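PDB 4G3V: transcriptional regulator nlh2 from Aquifex aeolicus, which probably activates sigma-54-dependent transcription under the control of its GAF domain, here captured in an inactive state. Local coordinates for residues 61-66 and 101-106; 107-112 and 131-136. All blocks are in the same frame, centred on the assembly; numbering follows the deposited sequence.

Contact 1 (61-66 and 101-106); sequences YGYFLN and NKTGIG
Two loops of the GAF fold, one following strand 54-61 and the other leading toward strand 113-122, meet here through two aromatic side chains, Tyr-63 and Phe-64. Residues 101-104 form a type I beta turn, and Thr-103 and Ile-105 receive the rings. The CB of Tyr-63 points toward this turn, with CG anti to the backbone N (chi1 178°), so the phenol reaches straight across. Its CG lies 4.1 Å from CG1 of Ile-105, and CD2 packs 3.6 Å from Ile-105 CB as the two side chains slide past each other in opposite directions. Further along, the CA of Ile-105 sits over one face in a CH-pi contact, 4.0 Å from the centroid of the Tyr-63 ring and 28° off its normal. CE2 and CZ run past the carbonyl oxygen of Thr-103, which lies at the ring edge, in plane. At the tip, OH donates to that same oxygen, Tyr-63 OH to Thr-103 O being 2.9 Å, nearly along the C=O axis; Arg-107 NH1 adds a weak hydrogen bond to the hydroxyl. Lys-67 makes a cation-pi contact with this ring, while Phe-64 meets Phe-46 edge-to-face. The Phe-64 side chain crosses those of Thr-103 and Ile-105 at about a right angle; its CE1 lies 3.2 Å from Thr-103 OG1, with the methyl CG2 close by, and its CE2 lies 3.6 Å from Ile-105 CD1.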
ATOM      1  N   TYR A  61      16.548  -7.989 -10.224  1.00 37.63           N
ATOM      2  CA  TYR A  61      16.344  -7.403 -11.538  1.00 37.75           C
ATOM      3  C   TYR A  61      17.512  -6.492 -11.877  1.00 36.89           C
ATOM      4  O   TYR A  61      17.992  -5.748 -11.020  1.00 39.67           O
ATOM      5  CB  TYR A  61      15.034  -6.618 -11.576  1.00 38.52           C
ATOM      6  CG  TYR A  61      14.701  -6.095 -12.953  1.00 41.30           C
ATOM      7  CD1 TYR A  61      15.189  -4.869 -13.381  1.00 44.15           C
ATOM      8  CD2 TYR A  61      13.909  -6.826 -13.826  1.00 43.67           C
ATOM      9  CE1 TYR A  61      14.902  -4.382 -14.631  1.00 46.93           C
ATOM     10  CE2 TYR A  61      13.619  -6.347 -15.097  1.00 45.86           C
ATOM     11  CZ  TYR A  61      14.120  -5.121 -15.490  1.00 47.71           C
ATOM     12  OH  TYR A  61      13.846  -4.614 -16.742  1.00 51.90           O
ATOM     13  N   GLY A  62      17.962  -6.546 -13.131  1.00 38.60           N
ATOM     14  CA  GLY A  62      19.109  -5.771 -13.562  1.00 40.71           C
ATOM     15  C   GLY A  62      20.447  -6.362 -13.142  1.00 45.45           C
ATOM     16  O   GLY A  62      20.713  -7.543 -13.320  1.00 47.13           O
ATOM     17  N   TYR A  63      21.288  -5.523 -12.554  1.00 50.77           N
ATOM     18  CA  TYR A  63      22.648  -5.903 -12.193  1.00 54.80           C
ATOM     19  C   TYR A  63      22.685  -7.090 -11.237  1.00 53.94           C
ATOM     20  O   TYR A  63      23.620  -7.886 -11.267  1.00 54.68           O
ATOM     21  CB  TYR A  63      23.381  -4.716 -11.558  1.00 61.86           C
ATOM     22  CG  TYR A  63      24.785  -5.062 -11.126  1.00 68.00           C
ATOM     23  CD1 TYR A  63      25.844  -5.002 -12.025  1.00 71.47           C
ATOM     24  CD2 TYR A  63      25.049  -5.469  -9.826  1.00 69.41           C
ATOM     25  CE1 TYR A  63      27.131  -5.329 -11.638  1.00 73.49           C
ATOM     26  CE2 TYR A  63      26.332  -5.797  -9.428  1.00 72.84           C
ATOM     27  CZ  TYR A  63      27.369  -5.724 -10.340  1.00 75.22           C
ATOM     28  OH  TYR A  63      28.652  -6.052  -9.958  1.00 78.04           O
ATOM     29  N   PHE A  64      21.672  -7.207 -10.389  1.00 49.41           N
ATOM     30  CA  PHE A  64      21.639  -8.276  -9.392  1.00 46.46           C
ATOM     31  C   PHE A  64      21.256  -9.644  -9.954  1.00 48.37           C
ATOM     32  O   PHE A  64      21.298 -10.649  -9.238  1.00 48.88           O
ATOM     33  CB  PHE A  64      20.687  -7.886  -8.278  1.00 43.83           C
ATOM     34  CG  PHE A  64      21.148  -6.690  -7.520  1.00 44.21           C
ATOM     35  CD1 PHE A  64      22.002  -6.833  -6.447  1.00 46.76           C
ATOM     36  CD2 PHE A  64      20.755  -5.424  -7.901  1.00 43.51           C
ATOM     37  CE1 PHE A  64      22.449  -5.736  -5.754  1.00 46.65           C
ATOM     38  CE2 PHE A  64      21.194  -4.319  -7.206  1.00 46.16           C
ATOM     39  CZ  PHE A  64      22.044  -4.474  -6.132  1.00 46.83           C
ATOM     40  N   LEU A  65      20.883  -9.694 -11.225  1.00 48.93           N
ATOM     41  CA  LEU A  65      20.528 -10.967 -11.824  1.00 50.13           C
ATOM     42  C   LEU A  65      21.669 -11.968 -11.643  1.00 54.17           C
ATOM     43  O   LEU A  65      22.836 -11.631 -11.854  1.00 54.98           O
ATOM     44  CB  LEU A  65      20.232 -10.796 -13.306  1.00 49.21           C
ATOM     45  CG  LEU A  65      19.578 -12.016 -13.956  1.00 51.27           C
ATOM     46  CD1 LEU A  65      18.170 -12.217 -13.409  1.00 52.32           C
ATOM     47  CD2 LEU A  65      19.553 -11.846 -15.456  1.00 50.63           C
ATOM     48  N   ASN A  66      21.322 -13.188 -11.238  1.00 56.21           N
ATOM     49  CA  ASN A  66      22.294 -14.276 -11.091  1.00 58.33           C
ATOM     50  C   ASN A  66      23.412 -13.959 -10.107  1.00 61.47           C
ATOM     51  O   ASN A  66      24.573 -14.296 -10.341  1.00 64.51           O
ATOM     52  CB  ASN A  66      22.897 -14.655 -12.452  1.00 57.82           C
ATOM     53  CG  ASN A  66      21.871 -15.250 -13.400  1.00 59.69           C
ATOM     54  OD1 ASN A  66      21.001 -16.019 -12.988  1.00 61.47           O
ATOM     55  ND2 ASN A  66      21.961 -14.886 -14.671  1.00 59.29           N
ATOM     56  N   ASN A 101      28.307  -2.043  -0.450  1.00 62.10           N
ATOM     57  CA  ASN A 101      28.490  -2.378  -1.849  1.00 65.08           C
ATOM     58  C   ASN A 101      28.844  -3.841  -1.995  1.00 70.28           C
ATOM     59  O   ASN A 101      29.810  -4.190  -2.665  1.00 73.01           O
ATOM     60  CB  ASN A 101      29.599  -1.526  -2.457  1.00 65.70           C
ATOM     61  CG  ASN A 101      29.728  -1.736  -3.944  1.00 67.50           C
ATOM     62  OD1 ASN A 101      28.918  -2.444  -4.545  1.00 68.85           O
ATOM     63  ND2 ASN A 101      30.743  -1.119  -4.553  1.00 68.89           N
ATOM     64  N   LYS A 102      28.069  -4.694  -1.342  1.00 74.94           N
ATOM     65  CA  LYS A 102      28.370  -6.115  -1.315  1.00 78.98           C
ATOM     66  C   LYS A 102      28.494  -6.652  -2.735  1.00 80.18           C
ATOM     67  O   LYS A 102      29.436  -7.387  -3.062  1.00 80.89           O
ATOM     68  CB  LYS A 102      27.280  -6.872  -0.550  1.00 81.96           C
ATOM     69  CG  LYS A 102      27.516  -8.373  -0.451  1.00 85.55           C
ATOM     70  CD  LYS A 102      28.885  -8.693   0.144  1.00 87.61           C
ATOM     71  CE  LYS A 102      29.202 -10.179   0.072  1.00 89.07           C
ATOM     72  NZ  LYS A 102      30.578 -10.469   0.569  1.00 89.84           N
ATOM     73  N   THR A 103      27.547  -6.257  -3.578  1.00 80.48           N
ATOM     74  CA  THR A 103      27.442  -6.774  -4.935  1.00 80.68           C
ATOM     75  C   THR A 103      28.345  -6.044  -5.914  1.00 79.08           C
ATOM     76  O   THR A 103      28.296  -6.299  -7.116  1.00 80.03           O
ATOM     77  CB  THR A 103      26.008  -6.641  -5.439  1.00 83.65           C
ATOM     78  OG1 THR A 103      25.570  -5.283  -5.267  1.00 84.28           O
ATOM     79  CG2 THR A 103      25.103  -7.577  -4.658  1.00 84.32           C
ATOM     80  N   GLY A 104      29.161  -5.125  -5.412  1.00 75.84           N
ATOM     81  CA  GLY A 104      30.052  -4.371  -6.272  1.00 71.52           C
ATOM     82  C   GLY A 104      29.300  -3.553  -7.310  1.00 64.71           C
ATOM     83  O   GLY A 104      29.911  -3.049  -8.251  1.00 63.00           O
ATOM     84  N   ILE A 105      27.984  -3.403  -7.134  1.00 60.43           N
ATOM     85  CA  ILE A 105      27.190  -2.600  -8.057  1.00 55.53           C
ATOM     86  C   ILE A 105      27.699  -1.172  -8.048  1.00 54.88           C
ATOM     87  O   ILE A 105      27.527  -0.441  -9.019  1.00 52.55           O
ATOM     88  CB  ILE A 105      25.683  -2.604  -7.720  1.00 53.20           C
ATOM     89  CG1 ILE A 105      24.911  -1.757  -8.735  1.00 50.89           C
ATOM     90  CG2 ILE A 105      25.431  -2.074  -6.309  1.00 53.17           C
ATOM     91  CD1 ILE A 105      23.405  -1.747  -8.511  1.00 50.01           C
ATOM     92  N   GLY A 106      28.331  -0.780  -6.945  1.00 54.88           N
ATOM     93  CA  GLY A 106      28.848   0.569  -6.804  1.00 56.96           C
ATOM     94  C   GLY A 106      29.479   1.143  -8.060  1.00 57.98           C
ATOM     95  O   GLY A 106      29.138   2.244  -8.486  1.00 57.97           O
TER

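Contact 2 (107-112 and 131-136); sequences RLLTEK and TIFKEF
The ring of Phe-133 receives Leu-109 obliquely: the methyl CD1 of Leu-109 comes 3.7 Å from Phe-133 CD2, with CE2 of the ring only slightly farther, and the two side chains cross at about a right angle. The other ring, Phe-136, points its CB away from 107-112 and meets Phe-145 of helix 139-162 edge-to-face. The third flat group, the Glu-135 carboxylate, is met by Thr-110, whose OG1 donates to Glu-135 OE2 (2.7 Å); OE2 accepts with its anti lone pair, the one turned away from OE1. Thr-110 OG1 is doubly engaged, because it also accepts from the backbone N of Lys-112 at 3.0 Å, an ST turn. Its crowded position between backbone N and carbonyl carbon (chi1 75°) lets one hydroxyl serve both partners, while CG2 of Thr-110 rests 3.2 Å from the same OE2. A valine here, with no hydroxyl, gives up both bonds, which would probably loosen the turn and leave Glu-135 OE2 less firmly placed. Farther along, Phe-136 N donates to Lys-112 O at 3.2 Å (164° at the hydrogen), from 43° above the carbonyl plane, and Glu-135 CA adds a CA-H...O contact to that oxygen. This bond carries on the antiparallel pairing of strands 113-122 and 125-135, in which Ile-132 bonds to Ile-116 and Lys-134 to Ala-114, so the loop is fastened at the root of the beta hairpin. Lys-112 CB packs 3.8 Å from Phe-136 O, and its NZ stands 5.0 Å from Glu-135 OE1, too far for contact. The nearby amine and the threonine donor are both likely to favour the ionised carboxylate.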
ATOM      1  N   ARG A 107      30.405   0.399  -8.658  1.00 61.03           N
ATOM      2  CA  ARG A 107      31.167   0.905  -9.798  1.00 63.09           C
ATOM      3  C   ARG A 107      30.289   1.127 -11.026  1.00 63.14           C
ATOM      4  O   ARG A 107      30.687   1.819 -11.959  1.00 64.19           O
ATOM      5  CB  ARG A 107      32.288  -0.066 -10.151  1.00 65.32           C
ATOM      6  CG  ARG A 107      31.799  -1.362 -10.752  1.00 67.91           C
ATOM      7  CD  ARG A 107      32.964  -2.275 -11.113  1.00 72.06           C
ATOM      8  NE  ARG A 107      32.725  -2.954 -12.380  1.00 75.25           N
ATOM      9  CZ  ARG A 107      31.824  -3.916 -12.543  1.00 76.88           C
ATOM     10  NH1 ARG A 107      31.072  -4.311 -11.518  1.00 78.93           N
ATOM     11  NH2 ARG A 107      31.667  -4.479 -13.730  1.00 74.32           N
ATOM     12  N   LEU A 108      29.103   0.526 -11.020  1.00 63.79           N
ATOM     13  CA  LEU A 108      28.150   0.674 -12.118  1.00 65.20           C
ATOM     14  C   LEU A 108      27.179   1.836 -11.888  1.00 62.43           C
ATOM     15  O   LEU A 108      26.559   2.328 -12.833  1.00 60.24           O
ATOM     16  CB  LEU A 108      27.360  -0.624 -12.310  1.00 69.10           C
ATOM     17  CG  LEU A 108      26.289  -0.570 -13.402  1.00 75.07           C
ATOM     18  CD1 LEU A 108      26.909  -0.214 -14.760  1.00 75.66           C
ATOM     19  CD2 LEU A 108      25.532  -1.890 -13.481  1.00 77.39           C
ATOM     20  N   LEU A 109      27.046   2.262 -10.634  1.00 61.61           N
ATOM     21  CA  LEU A 109      26.186   3.390 -10.288  1.00 59.63           C
ATOM     22  C   LEU A 109      26.841   4.723 -10.639  1.00 59.48           C
ATOM     23  O   LEU A 109      28.070   4.834 -10.645  1.00 59.67           O
ATOM     24  CB  LEU A 109      25.889   3.383  -8.789  1.00 55.87           C
ATOM     25  CG  LEU A 109      25.224   2.139  -8.210  1.00 53.04           C
ATOM     26  CD1 LEU A 109      24.937   2.329  -6.723  1.00 49.91           C
ATOM     27  CD2 LEU A 109      23.948   1.830  -8.971  1.00 54.11           C
ATOM     28  N   THR A 110      26.014   5.723 -10.939  1.00 58.63           N
ATOM     29  CA  THR A 110      26.464   7.110 -11.045  1.00 58.62           C
ATOM     30  C   THR A 110      26.311   7.776  -9.689  1.00 59.00           C
ATOM     31  O   THR A 110      25.816   7.166  -8.747  1.00 58.82           O
ATOM     32  CB  THR A 110      25.614   7.918 -12.036  1.00 56.72           C
ATOM     33  OG1 THR A 110      24.345   8.220 -11.442  1.00 55.33           O
ATOM     34  CG2 THR A 110      25.407   7.145 -13.337  1.00 58.13           C
ATOM     35  N   GLU A 111      26.714   9.037  -9.594  1.00 61.21           N
ATOM     36  CA  GLU A 111      26.593   9.765  -8.340  1.00 62.81           C
ATOM     37  C   GLU A 111      25.140  10.147  -8.046  1.00 58.31           C
ATOM     38  O   GLU A 111      24.804  10.517  -6.921  1.00 56.50           O
ATOM     39  CB  GLU A 111      27.468  11.019  -8.363  1.00 71.14           C
ATOM     40  CG  GLU A 111      27.478  11.774  -7.039  1.00 77.98           C
ATOM     41  CD  GLU A 111      28.508  12.882  -7.006  1.00 84.43           C
ATOM     42  OE1 GLU A 111      29.551  12.750  -7.689  1.00 86.61           O
ATOM     43  OE2 GLU A 111      28.271  13.886  -6.297  1.00 86.34           O
ATOM     44  N   LYS A 112      24.275  10.040  -9.051  1.00 55.38           N
ATOM     45  CA  LYS A 112      22.872  10.412  -8.879  1.00 54.08           C
ATOM     46  C   LYS A 112      22.028   9.263  -8.326  1.00 46.99           C
ATOM     47  O   LYS A 112      20.911   9.482  -7.850  1.00 45.28           O
ATOM     48  CB  LYS A 112      22.289  10.910 -10.200  1.00 59.66           C
ATOM     49  CG  LYS A 112      23.073  12.076 -10.789  1.00 64.52           C
ATOM     50  CD  LYS A 112      22.160  13.086 -11.466  1.00 69.40           C
ATOM     51  CE  LYS A 112      21.534  12.530 -12.733  1.00 74.20           C
ATOM     52  NZ  LYS A 112      20.907  13.614 -13.558  1.00 77.01           N
ATOM     53  N   THR A 131      14.970  -3.757  -1.887  1.00 25.04           N
ATOM     54  CA  THR A 131      15.981  -2.734  -2.095  1.00 24.75           C
ATOM     55  C   THR A 131      16.015  -2.345  -3.566  1.00 27.92           C
ATOM     56  O   THR A 131      16.070  -3.213  -4.452  1.00 29.21           O
ATOM     57  CB  THR A 131      17.353  -3.248  -1.680  1.00 26.55           C
ATOM     58  OG1 THR A 131      17.346  -3.521  -0.270  1.00 27.37           O
ATOM     59  CG2 THR A 131      18.458  -2.239  -2.019  1.00 28.02           C
ATOM     60  N   ILE A 132      15.990  -1.048  -3.829  1.00 25.45           N
ATOM     61  CA  ILE A 132      16.028  -0.560  -5.201  1.00 26.12           C
ATOM     62  C   ILE A 132      17.088   0.520  -5.364  1.00 27.40           C
ATOM     63  O   ILE A 132      17.430   1.218  -4.414  1.00 26.68           O
ATOM     64  CB  ILE A 132      14.651  -0.010  -5.668  1.00 28.94           C
ATOM     65  CG1 ILE A 132      14.303   1.309  -4.990  1.00 32.54           C
ATOM     66  CG2 ILE A 132      13.541  -1.010  -5.382  1.00 29.82           C
ATOM     67  CD1 ILE A 132      14.627   2.523  -5.802  1.00 35.16           C
ATOM     68  N   PHE A 133      17.602   0.648  -6.579  1.00 29.36           N
ATOM     69  CA  PHE A 133      18.543   1.698  -6.914  1.00 30.46           C
ATOM     70  C   PHE A 133      17.944   2.512  -8.061  1.00 32.26           C
ATOM     71  O   PHE A 133      17.454   1.947  -9.047  1.00 35.96           O
ATOM     72  CB  PHE A 133      19.863   1.086  -7.361  1.00 31.42           C
ATOM     73  CG  PHE A 133      20.615   0.391  -6.265  1.00 33.54           C
ATOM     74  CD1 PHE A 133      20.318  -0.913  -5.929  1.00 33.30           C
ATOM     75  CD2 PHE A 133      21.628   1.047  -5.578  1.00 34.83           C
ATOM     76  CE1 PHE A 133      21.008  -1.558  -4.924  1.00 36.44           C
ATOM     77  CE2 PHE A 133      22.316   0.414  -4.574  1.00 35.64           C
ATOM     78  CZ  PHE A 133      22.007  -0.900  -4.246  1.00 36.30           C
ATOM     79  N   LYS A 134      17.963   3.829  -7.939  1.00 33.55           N
ATOM     80  CA  LYS A 134      17.383   4.671  -8.962  1.00 35.58           C
ATOM     81  C   LYS A 134      17.964   6.081  -8.901  1.00 37.56           C
ATOM     82  O   LYS A 134      18.221   6.598  -7.821  1.00 36.91           O
ATOM     83  CB  LYS A 134      15.869   4.726  -8.776  1.00 36.23           C
ATOM     84  CG  LYS A 134      15.158   5.644  -9.765  1.00 39.95           C
ATOM     85  CD  LYS A 134      13.651   5.567  -9.567  1.00 42.77           C
ATOM     86  CE  LYS A 134      12.931   6.662 -10.326  1.00 44.55           C
ATOM     87  NZ  LYS A 134      13.081   6.493 -11.795  1.00 44.02           N
ATOM     88  N   GLU A 135      18.170   6.690 -10.062  1.00 40.22           N
ATOM     89  CA  GLU A 135      18.682   8.056 -10.136  1.00 45.62           C
ATOM     90  C   GLU A 135      17.616   9.100  -9.806  1.00 44.93           C
ATOM     91  O   GLU A 135      16.477   9.003 -10.248  1.00 44.50           O
ATOM     92  CB  GLU A 135      19.216   8.350 -11.542  1.00 48.60           C
ATOM     93  CG  GLU A 135      20.481   7.611 -11.919  1.00 50.87           C
ATOM     94  CD  GLU A 135      21.106   8.193 -13.173  1.00 56.51           C
ATOM     95  OE1 GLU A 135      20.346   8.670 -14.041  1.00 59.60           O
ATOM     96  OE2 GLU A 135      22.350   8.196 -13.285  1.00 57.19           O
ATOM     97  N   PHE A 136      18.022  10.120  -9.061  1.00 44.87           N
ATOM     98  CA  PHE A 136      17.166  11.249  -8.728  1.00 46.66           C
ATOM     99  C   PHE A 136      17.973  12.525  -8.881  1.00 55.36           C
ATOM    100  O   PHE A 136      19.195  12.519  -8.697  1.00 55.20           O
ATOM    101  CB  PHE A 136      16.676  11.155  -7.291  1.00 43.89           C
ATOM    102  CG  PHE A 136      15.753  10.007  -7.046  1.00 41.83           C
ATOM    103  CD1 PHE A 136      14.392  10.146  -7.243  1.00 43.96           C
ATOM    104  CD2 PHE A 136      16.248   8.787  -6.630  1.00 40.11           C
ATOM    105  CE1 PHE A 136      13.538   9.089  -7.026  1.00 43.07           C
ATOM    106  CE2 PHE A 136      15.397   7.718  -6.401  1.00 39.45           C
ATOM    107  CZ  PHE A 136      14.040   7.870  -6.600  1.00 42.18           C
TER

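Followed from the N terminus, the chain leaves strand 54-61, passes through 61-66 and makes a long excursion over strand 70-72, helix 76-84 and strand 88-90 before 101-106 returns to close contact 1. Contact 2 opens at the very next residue and closes once the hairpin of strands 113-122 and 125-135 is complete. The two loops therefore lie in series, neither nested nor crossed, with centres about 11 Å apart. They still touch: Phe-64 CZ packs 3.3 Å from Phe-133 CE1, and Tyr-63 CD1 lies 3.5 Å from Leu-108 CD2. Together they tie the connection before strand 113-122 to the loop that follows strand 54-61 and to the end of strand 125-135.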